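Local coordinates for PDZ domain protein (Parabacteroides distasonis, PDB 4L8N), which is of unknown function but combines PDZ modules with a DUF4136 domain, binds magnesium, and assembles here as two chains, at residues Glu169-Leu172 and Thr173-Gly176; Arg215-Phe218 and Ser219-Lys222; Ser271-Leu274 and Asp275-Ala278; Met350-Ala354 and Glu355-Ser359. All coordinates share one frame; numbering follows the deposited sequence.

Contact 1. Residues Glu169-Leu172 and Thr173-Gly176; sequences ENEL and TKKG
Glu-171 and Lys-174, close to the C-terminal end of helix 158-175, run alongside each other in the same direction and join in a salt bridge of 2.9 Å between Glu-171 OE2 and Lys-174 NZ. The ammonium arrives on the syn side of OE2 but 33° out of the carboxylate plane. A bend in the lysine at chi3 (-86°) brings its CE and NZ round to the carboxylate, with CE 3.4 Å from Glu-171 OE2. This is the loose side, where Lys-174 is exposed: an alanine here in place of Glu-171 would probably leave Lys-174 NZ without its mate and its chain free to swing into solvent.

The compact part is the backbone itself. Glu-169 O is gripped twice, by Thr-173 N at 2.9 Å and by Thr-173 OG1 at 2.8 Å, from opposite faces of the carbonyl plane, so the short hydroxyl serves a carbonyl four residues back. One residue earlier, buried Leu-172 meets Lys-175 where CD2 comes 4.1 Å from CD of the lysine, whose NZ goes on to the carbonyls of Cys-286 and Tyr-289. Gly-176 ends the helix in a Schellman motif, its N bonded to Thr-173 O at 3.2 Å and weakly to Leu-172 O. With phi at 110°, a side chain would collide with the carbonyl O of Lys-175, which explains the glycine.

Within the beta-alpha-beta unit of strand 147-150, helix 158-175 and strand 178-179, Glu-169, Leu-172 and Thr-173 pack on Phe-148, while Glu-171 touches Val-282 and Pro-283 of helix 274-285.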
ATOM      1  N   GLU A 169       5.908 -23.521  -8.182  1.00 58.40           N
ATOM      2  CA  GLU A 169       6.413 -24.485  -9.162  1.00 59.55           C
ATOM      3  C   GLU A 169       5.327 -24.878 -10.157  1.00 62.54           C
ATOM      4  O   GLU A 169       5.606 -24.880 -11.346  1.00 63.85           O
ATOM      5  CB  GLU A 169       7.001 -25.734  -8.492  1.00 62.25           C
ATOM      6  CG  GLU A 169       7.893 -26.540  -9.419  1.00 74.27           C
ATOM      7  CD  GLU A 169       8.440 -27.829  -8.841  1.00102.76           C
ATOM      8  OE1 GLU A 169       8.826 -27.832  -7.649  1.00101.22           O
ATOM      9  OE2 GLU A 169       8.517 -28.828  -9.596  1.00 98.59           O
ATOM     10  N   ASN A 170       4.101 -25.165  -9.693  1.00 58.43           N
ATOM     11  CA  ASN A 170       2.983 -25.509 -10.582  1.00 58.78           C
ATOM     12  C   ASN A 170       2.641 -24.346 -11.508  1.00 60.52           C
ATOM     13  O   ASN A 170       2.446 -24.578 -12.694  1.00 60.38           O
ATOM     14  CB  ASN A 170       1.715 -25.958  -9.812  1.00 63.05           C
ATOM     15  CG  ASN A 170       1.847 -27.261  -9.033  1.00101.54           C
ATOM     16  OD1 ASN A 170       2.719 -28.112  -9.302  1.00103.63           O
ATOM     17  ND2 ASN A 170       0.964 -27.452  -8.045  1.00 91.60           N
ATOM     18  N   GLU A 171       2.613 -23.106 -10.985  1.00 55.09           N
ATOM     19  CA  GLU A 171       2.287 -21.923 -11.789  1.00 53.97           C
ATOM     20  C   GLU A 171       3.273 -21.676 -12.912  1.00 58.59           C
ATOM     21  O   GLU A 171       2.845 -21.412 -14.035  1.00 59.63           O
ATOM     22  CB  GLU A 171       2.199 -20.657 -10.921  1.00 54.20           C
ATOM     23  CG  GLU A 171       0.905 -20.525 -10.144  1.00 57.70           C
ATOM     24  CD  GLU A 171      -0.369 -20.974 -10.841  1.00 73.95           C
ATOM     25  OE1 GLU A 171      -0.771 -20.333 -11.840  1.00 61.55           O
ATOM     26  OE2 GLU A 171      -0.973 -21.964 -10.371  1.00 67.42           O
ATOM     27  N   LEU A 172       4.582 -21.773 -12.608  1.00 53.36           N
ATOM     28  CA  LEU A 172       5.678 -21.495 -13.534  1.00 52.07           C
ATOM     29  C   LEU A 172       5.891 -22.627 -14.532  1.00 56.97           C
ATOM     30  O   LEU A 172       6.224 -22.356 -15.695  1.00 56.81           O
ATOM     31  CB  LEU A 172       6.983 -21.203 -12.761  1.00 51.36           C
ATOM     32  CG  LEU A 172       7.003 -19.973 -11.827  1.00 51.99           C
ATOM     33  CD1 LEU A 172       8.425 -19.717 -11.307  1.00 51.94           C
ATOM     34  CD2 LEU A 172       6.478 -18.735 -12.509  1.00 48.38           C
ATOM     35  N   THR A 173       5.694 -23.899 -14.104  1.00 53.12           N
ATOM     36  CA  THR A 173       5.812 -25.007 -15.062  1.00 53.15           C
ATOM     37  C   THR A 173       4.622 -24.950 -16.043  1.00 53.98           C
ATOM     38  O   THR A 173       4.813 -25.287 -17.196  1.00 53.88           O
ATOM     39  CB  THR A 173       5.991 -26.381 -14.401  1.00 59.40           C
ATOM     40  OG1 THR A 173       4.940 -26.632 -13.475  1.00 61.38           O
ATOM     41  CG2 THR A 173       7.349 -26.526 -13.733  1.00 56.67           C
ATOM     42  N   LYS A 174       3.433 -24.442 -15.615  1.00 50.34           N
ATOM     43  CA  LYS A 174       2.268 -24.278 -16.506  1.00 50.52           C
ATOM     44  C   LYS A 174       2.527 -23.195 -17.566  1.00 57.17           C
ATOM     45  O   LYS A 174       1.995 -23.275 -18.669  1.00 58.10           O
ATOM     46  CB  LYS A 174       0.990 -23.949 -15.731  1.00 51.56           C
ATOM     47  CG  LYS A 174       0.389 -25.125 -14.963  1.00 62.75           C
ATOM     48  CD  LYS A 174      -0.973 -24.773 -14.355  1.00 69.02           C
ATOM     49  CE  LYS A 174      -0.907 -24.109 -12.997  1.00 72.71           C
ATOM     50  NZ  LYS A 174      -2.128 -23.308 -12.713  1.00 76.85           N
ATOM     51  N   LYS A 175       3.369 -22.206 -17.230  1.00 53.38           N
ATOM     52  CA  LYS A 175       3.734 -21.093 -18.094  1.00 52.58           C
ATOM     53  C   LYS A 175       4.739 -21.525 -19.191  1.00 59.40           C
ATOM     54  O   LYS A 175       4.852 -20.855 -20.225  1.00 61.07           O
ATOM     55  CB  LYS A 175       4.299 -19.951 -17.233  1.00 52.66           C
ATOM     56  CG  LYS A 175       3.190 -19.206 -16.501  1.00 53.70           C
ATOM     57  CD  LYS A 175       3.659 -18.266 -15.383  1.00 54.39           C
ATOM     58  CE  LYS A 175       2.468 -17.657 -14.679  1.00 54.89           C
ATOM     59  NZ  LYS A 175       1.636 -16.818 -15.595  1.00 55.66           N
ATOM     60  N   GLY A 176       5.420 -22.646 -18.963  1.00 55.55           N
ATOM     61  CA  GLY A 176       6.423 -23.201 -19.870  1.00 56.04           C
ATOM     62  C   GLY A 176       7.855 -23.112 -19.358  1.00 60.59           C
ATOM     63  O   GLY A 176       8.799 -23.400 -20.097  1.00 63.18           O
TER

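Contact 2. Residues Arg215-Phe218 and Ser219-Lys222; sequences RYNF and SHSK
Tyr-216 lays its ring along the backbone of Ser-221 and Lys-222, where the turn ends and the returning strand begins. From CB the side chain leaves with CG anti to the backbone N (chi1 -170°), which brings the ring against the returning chain. CG is 4.1 Å from Lys-222 O, which lies over one face of the ring; CD1 meets Lys-222 C at 3.6 Å, CE1 reaches Lys-222 N at 3.5 Å, and CZ touches Ser-221 C. At the tip, OH rests 3.2 Å from Ser-221 CA, packing on the main chain. On the other edge, CD2 stands over the centre of the Phe-218 ring, 4.1 Å above its plane. A large aromatic residue suits this place because a flat ring can lie against main chain, and here it also packs on Val-452 of the second subunit.

The backbone closes the turn. Asn-217 N donates to Lys-222 O at 2.9 Å, and Asn-217 O takes His-220 N at 3.1 Å from well above its carbonyl plane, with weaker bonds from Ser-221 N and Lys-222 N. Nearby, Arg-215 reaches Glu-266 and His-281 of the second subunit, and Phe-218 packs on its Pro-283.

Ser-221, with a positive phi of 55°, faces Asn-217 together with Lys-222. This is a G1 beta bulge, the device that commonly closes a tight beta hairpin, here the one between strands 211-217 and 222-226.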
ATOM      1  N   ARG A 215       1.775  16.776   8.205  1.00 68.86           N
ATOM      2  CA  ARG A 215       3.146  16.334   7.972  1.00 64.33           C
ATOM      3  C   ARG A 215       4.078  17.465   8.323  1.00 64.42           C
ATOM      4  O   ARG A 215       3.655  18.627   8.336  1.00 65.38           O
ATOM      5  CB  ARG A 215       3.374  15.858   6.527  1.00 60.85           C
ATOM      6  CG  ARG A 215       2.385  14.813   6.090  1.00 64.14           C
ATOM      7  CD  ARG A 215       2.997  13.669   5.362  1.00 58.25           C
ATOM      8  NE  ARG A 215       1.962  12.664   5.181  1.00 55.16           N
ATOM      9  CZ  ARG A 215       1.685  12.093   4.029  1.00 59.92           C
ATOM     10  NH1 ARG A 215       2.398  12.380   2.954  1.00 47.31           N
ATOM     11  NH2 ARG A 215       0.698  11.217   3.939  1.00 58.77           N
ATOM     12  N   TYR A 216       5.350  17.143   8.586  1.00 55.60           N
ATOM     13  CA  TYR A 216       6.299  18.182   8.906  1.00 54.37           C
ATOM     14  C   TYR A 216       6.984  18.647   7.615  1.00 58.76           C
ATOM     15  O   TYR A 216       7.389  17.835   6.778  1.00 55.65           O
ATOM     16  CB  TYR A 216       7.299  17.713   9.955  1.00 53.15           C
ATOM     17  CG  TYR A 216       8.141  18.845  10.488  1.00 54.33           C
ATOM     18  CD1 TYR A 216       7.650  19.704  11.454  1.00 57.26           C
ATOM     19  CD2 TYR A 216       9.445  19.045  10.037  1.00 54.50           C
ATOM     20  CE1 TYR A 216       8.422  20.749  11.953  1.00 60.84           C
ATOM     21  CE2 TYR A 216      10.220  20.104  10.511  1.00 55.30           C
ATOM     22  CZ  TYR A 216       9.712  20.939  11.487  1.00 65.62           C
ATOM     23  OH  TYR A 216      10.485  21.947  12.021  1.00 70.39           O
ATOM     24  N   ASN A 217       7.076  19.960   7.455  1.00 57.87           N
ATOM     25  CA  ASN A 217       7.661  20.562   6.277  1.00 58.05           C
ATOM     26  C   ASN A 217       8.953  21.278   6.698  1.00 61.79           C
ATOM     27  O   ASN A 217       8.891  22.371   7.283  1.00 62.42           O
ATOM     28  CB  ASN A 217       6.625  21.511   5.633  1.00 60.83           C
ATOM     29  CG  ASN A 217       7.039  22.208   4.361  1.00 74.21           C
ATOM     30  OD1 ASN A 217       6.308  23.053   3.852  1.00 76.68           O
ATOM     31  ND2 ASN A 217       8.207  21.897   3.815  1.00 56.83           N
ATOM     32  N   PHE A 218      10.122  20.645   6.404  1.00 56.85           N
ATOM     33  CA  PHE A 218      11.455  21.149   6.786  1.00 57.45           C
ATOM     34  C   PHE A 218      11.746  22.510   6.161  1.00 65.97           C
ATOM     35  O   PHE A 218      12.330  23.365   6.842  1.00 69.87           O
ATOM     36  CB  PHE A 218      12.570  20.148   6.452  1.00 57.20           C
ATOM     37  CG  PHE A 218      12.758  18.994   7.426  1.00 57.54           C
ATOM     38  CD1 PHE A 218      13.510  19.156   8.594  1.00 60.31           C
ATOM     39  CD2 PHE A 218      12.225  17.735   7.156  1.00 56.04           C
ATOM     40  CE1 PHE A 218      13.713  18.076   9.476  1.00 59.16           C
ATOM     41  CE2 PHE A 218      12.426  16.657   8.042  1.00 57.27           C
ATOM     42  CZ  PHE A 218      13.176  16.833   9.194  1.00 55.42           C
ATOM     43  N   SER A 219      11.236  22.754   4.928  1.00 62.94           N
ATOM     44  CA  SER A 219      11.366  24.012   4.161  1.00 64.54           C
ATOM     45  C   SER A 219      10.781  25.187   4.910  1.00 71.74           C
ATOM     46  O   SER A 219      11.279  26.300   4.755  1.00 74.02           O
ATOM     47  CB  SER A 219      10.683  23.921   2.792  1.00 68.23           C
ATOM     48  OG  SER A 219      10.537  22.607   2.278  1.00 74.89           O
ATOM     49  N   HIS A 220       9.735  24.951   5.716  1.00 70.25           N
ATOM     50  CA  HIS A 220       9.063  26.000   6.496  1.00 73.69           C
ATOM     51  C   HIS A 220       9.223  25.805   8.002  1.00 77.97           C
ATOM     52  O   HIS A 220       8.794  26.674   8.771  1.00 78.67           O
ATOM     53  CB  HIS A 220       7.572  26.091   6.124  1.00 75.80           C
ATOM     54  CG  HIS A 220       7.368  26.557   4.721  1.00 80.25           C
ATOM     55  ND1 HIS A 220       6.538  25.874   3.849  1.00 81.55           N
ATOM     56  CD2 HIS A 220       7.959  27.583   4.056  1.00 83.67           C
ATOM     57  CE1 HIS A 220       6.632  26.515   2.694  1.00 81.85           C
ATOM     58  NE2 HIS A 220       7.475  27.556   2.773  1.00 83.38           N
ATOM     59  N   SER A 221       9.848  24.668   8.422  1.00 73.72           N
ATOM     60  CA  SER A 221      10.122  24.312   9.828  1.00 73.91           C
ATOM     61  C   SER A 221       8.831  24.331  10.691  1.00 76.72           C
ATOM     62  O   SER A 221       8.797  24.923  11.781  1.00 78.67           O
ATOM     63  CB  SER A 221      11.214  25.209  10.420  1.00 78.09           C
ATOM     64  OG  SER A 221      12.487  24.728  10.011  1.00 89.17           O
ATOM     65  N   LYS A 222       7.772  23.671  10.178  1.00 69.59           N
ATOM     66  CA  LYS A 222       6.479  23.577  10.838  1.00 70.32           C
ATOM     67  C   LYS A 222       5.633  22.433  10.296  1.00 71.71           C
ATOM     68  O   LYS A 222       5.850  21.967   9.166  1.00 70.73           O
ATOM     69  CB  LYS A 222       5.694  24.913  10.740  1.00 76.45           C
ATOM     70  CG  LYS A 222       5.288  25.355   9.334  1.00 93.10           C
ATOM     71  CD  LYS A 222       4.407  26.593   9.376  1.00105.56           C
ATOM     72  CE  LYS A 222       4.028  27.047   7.988  1.00123.35           C
ATOM     73  NZ  LYS A 222       3.790  28.514   7.929  1.00139.12           N
TER

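Contact 3. Residues Ser271-Leu274 and Asp275-Ala278; sequences SYRL and DEYA
Arg-273 grips Asp-275 side-on with two nitrogens, one for each carboxylate oxygen. NE of Arg-273 bonds Asp-275 OD1 at 3.1 Å on its syn lone pair, and NH2 of Arg-273 bonds Asp-275 OD2 at 2.9 Å. The guanidinium and carboxylate planes are only 25° apart, so the pair is nearly flat. The arginine bends at chi3 (67°) to turn its edge to the acid. Glu-276 adds a long salt bridge, its OE2 3.9 Å from Arg-273 NE, completing a three-residue network.

Among backbone bonds, Tyr-277 N donates to Arg-273 O at 3.0 Å and Ala-278 N to Leu-274 O at 2.9 Å. These open helix 274-285, with Arg-273 at the N-cap position. Asp-275 OD1 also receives a weak bond from Glu-276 N, helping to hold the carboxylate near the helix start.

Apolar packing is carried by Tyr-272, whose CE2 lies 3.8 Å from Tyr-277 CB, the two side chains running roughly perpendicular. Tyr-272 also meets Phe-228 of the second subunit edge-to-face, and its side chain is about 6 Å from that of Asp-270, a magnesium-binding residue, though no ion is bound to it in this chain. Tyr-277 sends its OH to Glu-266. Leu-274 turns inward to Leu-242, Tyr-192 and Phe-194.

Two acids at the first turn probably interact favourably with the positive end of the helix dipole, and the single arginine probably offsets part of their combined negative charge.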
ATOM      1  N   SER A 271      -7.203 -14.505  12.768  1.00 76.84           N
ATOM      2  CA  SER A 271      -5.982 -15.256  12.524  1.00 75.70           C
ATOM      3  C   SER A 271      -6.138 -16.011  11.206  1.00 77.81           C
ATOM      4  O   SER A 271      -7.246 -16.446  10.868  1.00 77.84           O
ATOM      5  CB  SER A 271      -5.703 -16.217  13.672  1.00 81.20           C
ATOM      6  OG  SER A 271      -4.524 -16.970  13.442  1.00 91.62           O
ATOM      7  N   TYR A 272      -5.047 -16.116  10.435  1.00 71.87           N
ATOM      8  CA  TYR A 272      -5.067 -16.766   9.125  1.00 68.66           C
ATOM      9  C   TYR A 272      -3.734 -17.474   8.796  1.00 70.92           C
ATOM     10  O   TYR A 272      -2.653 -16.989   9.155  1.00 70.75           O
ATOM     11  CB  TYR A 272      -5.408 -15.741   8.055  1.00 67.86           C
ATOM     12  CG  TYR A 272      -5.983 -16.361   6.810  1.00 68.76           C
ATOM     13  CD1 TYR A 272      -7.341 -16.649   6.715  1.00 70.72           C
ATOM     14  CD2 TYR A 272      -5.168 -16.684   5.729  1.00 68.13           C
ATOM     15  CE1 TYR A 272      -7.872 -17.251   5.581  1.00 69.84           C
ATOM     16  CE2 TYR A 272      -5.686 -17.293   4.593  1.00 68.11           C
ATOM     17  CZ  TYR A 272      -7.042 -17.574   4.523  1.00 75.20           C
ATOM     18  OH  TYR A 272      -7.569 -18.175   3.409  1.00 74.75           O
ATOM     19  N   ARG A 273      -3.837 -18.641   8.131  1.00 66.48           N
ATOM     20  CA  ARG A 273      -2.716 -19.508   7.733  1.00 65.82           C
ATOM     21  C   ARG A 273      -2.051 -19.020   6.431  1.00 67.91           C
ATOM     22  O   ARG A 273      -2.736 -18.816   5.424  1.00 66.16           O
ATOM     23  CB  ARG A 273      -3.205 -20.957   7.558  1.00 65.33           C
ATOM     24  CG  ARG A 273      -3.662 -21.645   8.844  1.00 67.93           C
ATOM     25  CD  ARG A 273      -3.954 -23.121   8.630  1.00 72.40           C
ATOM     26  NE  ARG A 273      -2.738 -23.873   8.313  1.00 86.01           N
ATOM     27  CZ  ARG A 273      -1.960 -24.468   9.213  1.00104.27           C
ATOM     28  NH1 ARG A 273      -2.287 -24.450  10.501  1.00 96.17           N
ATOM     29  NH2 ARG A 273      -0.858 -25.099   8.831  1.00 89.79           N
ATOM     30  N   LEU A 274      -0.714 -18.840   6.453  1.00 65.20           N
ATOM     31  CA  LEU A 274       0.044 -18.364   5.287  1.00 63.71           C
ATOM     32  C   LEU A 274       0.062 -19.407   4.154  1.00 67.04           C
ATOM     33  O   LEU A 274       0.097 -19.018   2.979  1.00 65.97           O
ATOM     34  CB  LEU A 274       1.478 -17.937   5.660  1.00 63.71           C
ATOM     35  CG  LEU A 274       1.634 -16.500   6.215  1.00 68.20           C
ATOM     36  CD1 LEU A 274       2.949 -16.330   6.916  1.00 68.07           C
ATOM     37  CD2 LEU A 274       1.516 -15.450   5.114  1.00 70.23           C
ATOM     38  N   ASP A 275      -0.011 -20.717   4.497  1.00 63.14           N
ATOM     39  CA  ASP A 275      -0.040 -21.783   3.488  1.00 61.92           C
ATOM     40  C   ASP A 275      -1.342 -21.701   2.688  1.00 63.47           C
ATOM     41  O   ASP A 275      -1.294 -21.742   1.450  1.00 62.48           O
ATOM     42  CB  ASP A 275       0.182 -23.197   4.090  1.00 64.78           C
ATOM     43  CG  ASP A 275      -0.621 -23.585   5.329  1.00 76.76           C
ATOM     44  OD1 ASP A 275      -1.788 -23.154   5.446  1.00 76.09           O
ATOM     45  OD2 ASP A 275      -0.119 -24.412   6.123  1.00 84.97           O
ATOM     46  N   GLU A 276      -2.483 -21.500   3.390  1.00 58.66           N
ATOM     47  CA  GLU A 276      -3.803 -21.350   2.781  1.00 57.69           C
ATOM     48  C   GLU A 276      -3.827 -20.098   1.920  1.00 59.79           C
ATOM     49  O   GLU A 276      -4.288 -20.158   0.780  1.00 60.78           O
ATOM     50  CB  GLU A 276      -4.911 -21.323   3.845  1.00 60.20           C
ATOM     51  CG  GLU A 276      -5.246 -22.714   4.372  1.00 78.57           C
ATOM     52  CD  GLU A 276      -6.227 -22.822   5.526  1.00114.36           C
ATOM     53  OE1 GLU A 276      -7.140 -21.970   5.635  1.00124.45           O
ATOM     54  OE2 GLU A 276      -6.113 -23.805   6.294  1.00109.59           O
ATOM     55  N   TYR A 277      -3.247 -18.999   2.428  1.00 54.43           N
ATOM     56  CA  TYR A 277      -3.136 -17.725   1.725  1.00 52.40           C
ATOM     57  C   TYR A 277      -2.364 -17.916   0.398  1.00 55.52           C
ATOM     58  O   TYR A 277      -2.867 -17.486  -0.640  1.00 53.59           O
ATOM     59  CB  TYR A 277      -2.469 -16.631   2.615  1.00 52.23           C
ATOM     60  CG  TYR A 277      -2.553 -15.273   1.950  1.00 50.21           C
ATOM     61  CD1 TYR A 277      -3.673 -14.467   2.113  1.00 51.50           C
ATOM     62  CD2 TYR A 277      -1.569 -14.849   1.057  1.00 49.20           C
ATOM     63  CE1 TYR A 277      -3.807 -13.267   1.420  1.00 50.70           C
ATOM     64  CE2 TYR A 277      -1.698 -13.652   0.353  1.00 48.54           C
ATOM     65  CZ  TYR A 277      -2.833 -12.879   0.519  1.00 52.00           C
ATOM     66  OH  TYR A 277      -3.002 -11.724  -0.199  1.00 53.37           O
ATOM     67  N   ALA A 278      -1.151 -18.545   0.448  1.00 53.44           N
ATOM     68  CA  ALA A 278      -0.288 -18.829  -0.720  1.00 53.65           C
ATOM     69  C   ALA A 278      -1.037 -19.676  -1.778  1.00 59.95           C
ATOM     70  O   ALA A 278      -1.039 -19.308  -2.959  1.00 59.16           O
ATOM     71  CB  ALA A 278       1.000 -19.542  -0.291  1.00 54.68           C
TER

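Contact 4. Residues Met350-Ala354 and Glu355-Ser359; sequences MDHSA and EEFSS
Ala-354 O receives Ser-358 N at 2.9 Å, a sound bond in the first turn of helix 354-367. Just ahead of it, Ser-353 and Glu-356 hold each other in both directions. Ser-353 OG accepts from Glu-356 N at 3.0 Å, and Glu-356 OE2 accepts from Ser-353 N at 3.0 Å, the N-H coming from above the carboxylate plane, 46° out of it. The serine hydroxyl can face the first turn because OG sits between the backbone N and the carbonyl carbon (chi1 85°). This reciprocal pair is a capping box, with serine at the N-cap and glutamate three residues on: a short hydroxyl for one amide, a longer acid to reach back for the other. The second carboxylate oxygen, Glu-356 OE1, takes a weak bond from His-352 ND1 at 3.3 Å, met at the edge of the imidazole, whose plane stands nearly perpendicular to the carboxylate.

His-352 also packs on buried Phe-357. Its CB lies over the phenyl face, a CH-pi contact 4.0 Å from the centroid, and the imidazole turns its edge to that ring, centroids 5.4 Å apart and planes at 80°. SE of the selenomethionine Met-350 comes obliquely, 4.3 Å from Phe-357 CZ, a Met-aromatic contact. Replacing Phe-357 by an alanine would probably open a gap between His-352 and Met-350 and leave the imidazole without the face it leans on. Phe-411, from a loop, meets the same phenyl edge-to-face, and Tyr-114 also touches it.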
HETATM    1  N   MSE A 350     -42.956 -22.115 -29.168  1.00 79.72           N
HETATM    2  CA  MSE A 350     -41.870 -21.217 -29.544  1.00 78.31           C
HETATM    3  C   MSE A 350     -42.294 -20.037 -30.491  1.00 88.42           C
HETATM    4  O   MSE A 350     -41.503 -19.101 -30.687  1.00 88.00           O
HETATM    5  CB  MSE A 350     -40.828 -22.105 -30.238  1.00 78.30           C
HETATM    6  CG  MSE A 350     -39.478 -21.509 -30.351  1.00 82.55           C
HETATM    7 SE   MSE A 350     -38.480 -21.638 -28.742  0.75 85.26          SE
HETATM    8  CE  MSE A 350     -36.862 -21.556 -29.580  1.00 82.10           C
ATOM      9  N   ASP A 351     -43.532 -20.069 -31.055  1.00 89.43           N
ATOM     10  CA  ASP A 351     -44.044 -19.047 -31.987  1.00 92.53           C
ATOM     11  C   ASP A 351     -44.400 -17.692 -31.278  1.00 96.46           C
ATOM     12  O   ASP A 351     -45.495 -17.147 -31.465  1.00 98.28           O
ATOM     13  CB  ASP A 351     -45.250 -19.600 -32.791  1.00 96.90           C
ATOM     14  CG  ASP A 351     -46.425 -20.163 -31.983  1.00114.93           C
ATOM     15  OD1 ASP A 351     -46.243 -20.438 -30.763  1.00114.97           O
ATOM     16  OD2 ASP A 351     -47.519 -20.360 -32.579  1.00122.48           O
ATOM     17  N   HIS A 352     -43.435 -17.125 -30.522  1.00 90.49           N
ATOM     18  CA  HIS A 352     -43.597 -15.856 -29.803  1.00 90.18           C
ATOM     19  C   HIS A 352     -42.561 -14.833 -30.247  1.00 94.20           C
ATOM     20  O   HIS A 352     -41.503 -15.212 -30.743  1.00 92.09           O
ATOM     21  CB  HIS A 352     -43.479 -16.068 -28.284  1.00 88.87           C
ATOM     22  CG  HIS A 352     -44.386 -17.120 -27.755  1.00 91.32           C
ATOM     23  ND1 HIS A 352     -45.733 -16.879 -27.564  1.00 94.50           N
ATOM     24  CD2 HIS A 352     -44.113 -18.397 -27.403  1.00 91.13           C
ATOM     25  CE1 HIS A 352     -46.239 -18.014 -27.109  1.00 92.95           C
ATOM     26  NE2 HIS A 352     -45.299 -18.954 -26.988  1.00 91.35           N
ATOM     27  N   SER A 353     -42.856 -13.537 -30.045  1.00 93.63           N
ATOM     28  CA  SER A 353     -41.935 -12.445 -30.372  1.00 94.63           C
ATOM     29  C   SER A 353     -40.865 -12.334 -29.296  1.00 97.88           C
ATOM     30  O   SER A 353     -41.014 -12.913 -28.221  1.00 96.33           O
ATOM     31  CB  SER A 353     -42.688 -11.121 -30.500  1.00100.68           C
ATOM     32  OG  SER A 353     -42.868 -10.469 -29.251  1.00110.54           O
ATOM     33  N   ALA A 354     -39.819 -11.551 -29.568  1.00 95.25           N
ATOM     34  CA  ALA A 354     -38.751 -11.290 -28.619  1.00 93.84           C
ATOM     35  C   ALA A 354     -39.283 -10.548 -27.386  1.00 98.92           C
ATOM     36  O   ALA A 354     -38.847 -10.851 -26.275  1.00 96.86           O
ATOM     37  CB  ALA A 354     -37.649 -10.484 -29.288  1.00 95.16           C
ATOM     38  N   GLU A 355     -40.241  -9.598 -27.572  1.00 98.70           N
ATOM     39  CA  GLU A 355     -40.816  -8.845 -26.452  1.00 99.22           C
ATOM     40  C   GLU A 355     -41.786  -9.702 -25.647  1.00100.58           C
ATOM     41  O   GLU A 355     -41.891  -9.503 -24.434  1.00 99.60           O
ATOM     42  CB  GLU A 355     -41.472  -7.529 -26.887  1.00103.65           C
ATOM     43  CG  GLU A 355     -40.601  -6.313 -26.581  1.00118.06           C
ATOM     44  CD  GLU A 355     -40.035  -6.216 -25.171  1.00145.12           C
ATOM     45  OE1 GLU A 355     -40.832  -6.246 -24.204  1.00148.61           O
ATOM     46  OE2 GLU A 355     -38.793  -6.122 -25.034  1.00136.17           O
ATOM     47  N   GLU A 356     -42.458 -10.677 -26.304  1.00 95.52           N
ATOM     48  CA  GLU A 356     -43.337 -11.643 -25.632  1.00 93.63           C
ATOM     49  C   GLU A 356     -42.514 -12.474 -24.627  1.00 91.97           C
ATOM     50  O   GLU A 356     -42.964 -12.700 -23.505  1.00 91.93           O
ATOM     51  CB  GLU A 356     -44.008 -12.575 -26.653  1.00 95.33           C
ATOM     52  CG  GLU A 356     -45.223 -12.003 -27.360  1.00105.85           C
ATOM     53  CD  GLU A 356     -45.989 -13.054 -28.140  1.00119.21           C
ATOM     54  OE1 GLU A 356     -46.826 -13.759 -27.529  1.00107.20           O
ATOM     55  OE2 GLU A 356     -45.721 -13.203 -29.353  1.00111.57           O
ATOM     56  N   PHE A 357     -41.291 -12.891 -25.046  1.00 82.79           N
ATOM     57  CA  PHE A 357     -40.342 -13.700 -24.282  1.00 78.17           C
ATOM     58  C   PHE A 357     -39.699 -12.873 -23.187  1.00 81.34           C
ATOM     59  O   PHE A 357     -39.627 -13.331 -22.045  1.00 78.88           O
ATOM     60  CB  PHE A 357     -39.261 -14.321 -25.201  1.00 77.63           C
ATOM     61  CG  PHE A 357     -39.621 -15.610 -25.912  1.00 77.58           C
ATOM     62  CD1 PHE A 357     -39.995 -16.745 -25.193  1.00 78.32           C
ATOM     63  CD2 PHE A 357     -39.505 -15.717 -27.294  1.00 79.69           C
ATOM     64  CE1 PHE A 357     -40.299 -17.950 -25.849  1.00 78.36           C
ATOM     65  CE2 PHE A 357     -39.805 -16.924 -27.949  1.00 81.77           C
ATOM     66  CZ  PHE A 357     -40.198 -18.031 -27.221  1.00 78.30           C
ATOM     67  N   SER A 358     -39.239 -11.654 -23.536  1.00 80.08           N
ATOM     68  CA  SER A 358     -38.598 -10.719 -22.623  1.00 80.02           C
ATOM     69  C   SER A 358     -39.524 -10.358 -21.451  1.00 87.03           C
ATOM     70  O   SER A 358     -39.095 -10.471 -20.301  1.00 87.28           O
ATOM     71  CB  SER A 358     -38.159  -9.464 -23.364  1.00 84.58           C
ATOM     72  OG  SER A 358     -37.256  -8.709 -22.572  1.00 95.55           O
ATOM     73  N   SER A 359     -40.787  -9.975 -21.733  1.00 85.34           N
ATOM     74  CA  SER A 359     -41.790  -9.612 -20.722  1.00 86.30           C
ATOM     75  C   SER A 359     -42.144 -10.796 -19.807  1.00 86.55           C
ATOM     76  O   SER A 359     -42.165 -10.634 -18.583  1.00 85.68           O
ATOM     77  CB  SER A 359     -43.059  -9.086 -21.391  1.00 93.01           C
ATOM     78  OG  SER A 359     -42.751  -7.964 -22.200  1.00105.42           O
TER

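Along the chain the four contacts follow in series, each a local arrangement at a helix end or a turn. Contacts 1, 2 and 3 fall within the DUF4136 domain. Contacts 1 and 3 belong to neighbouring helices, 158-175 and 274-285, with centres about 21 Å apart and nearest atoms about 8 Å apart. Contact 2 is the tip of a separate two-stranded hairpin, about 42 Å from contact 3 between centres, yet both reach the second subunit, so they probably help join the two chains. Contact 4 begins helix 354-367. Its centre is about 51 Å from that of contact 3 and about 70 Å from that of contact 2, across the chain's centre from contacts 1 and 3, which reflects the protein's elongated build.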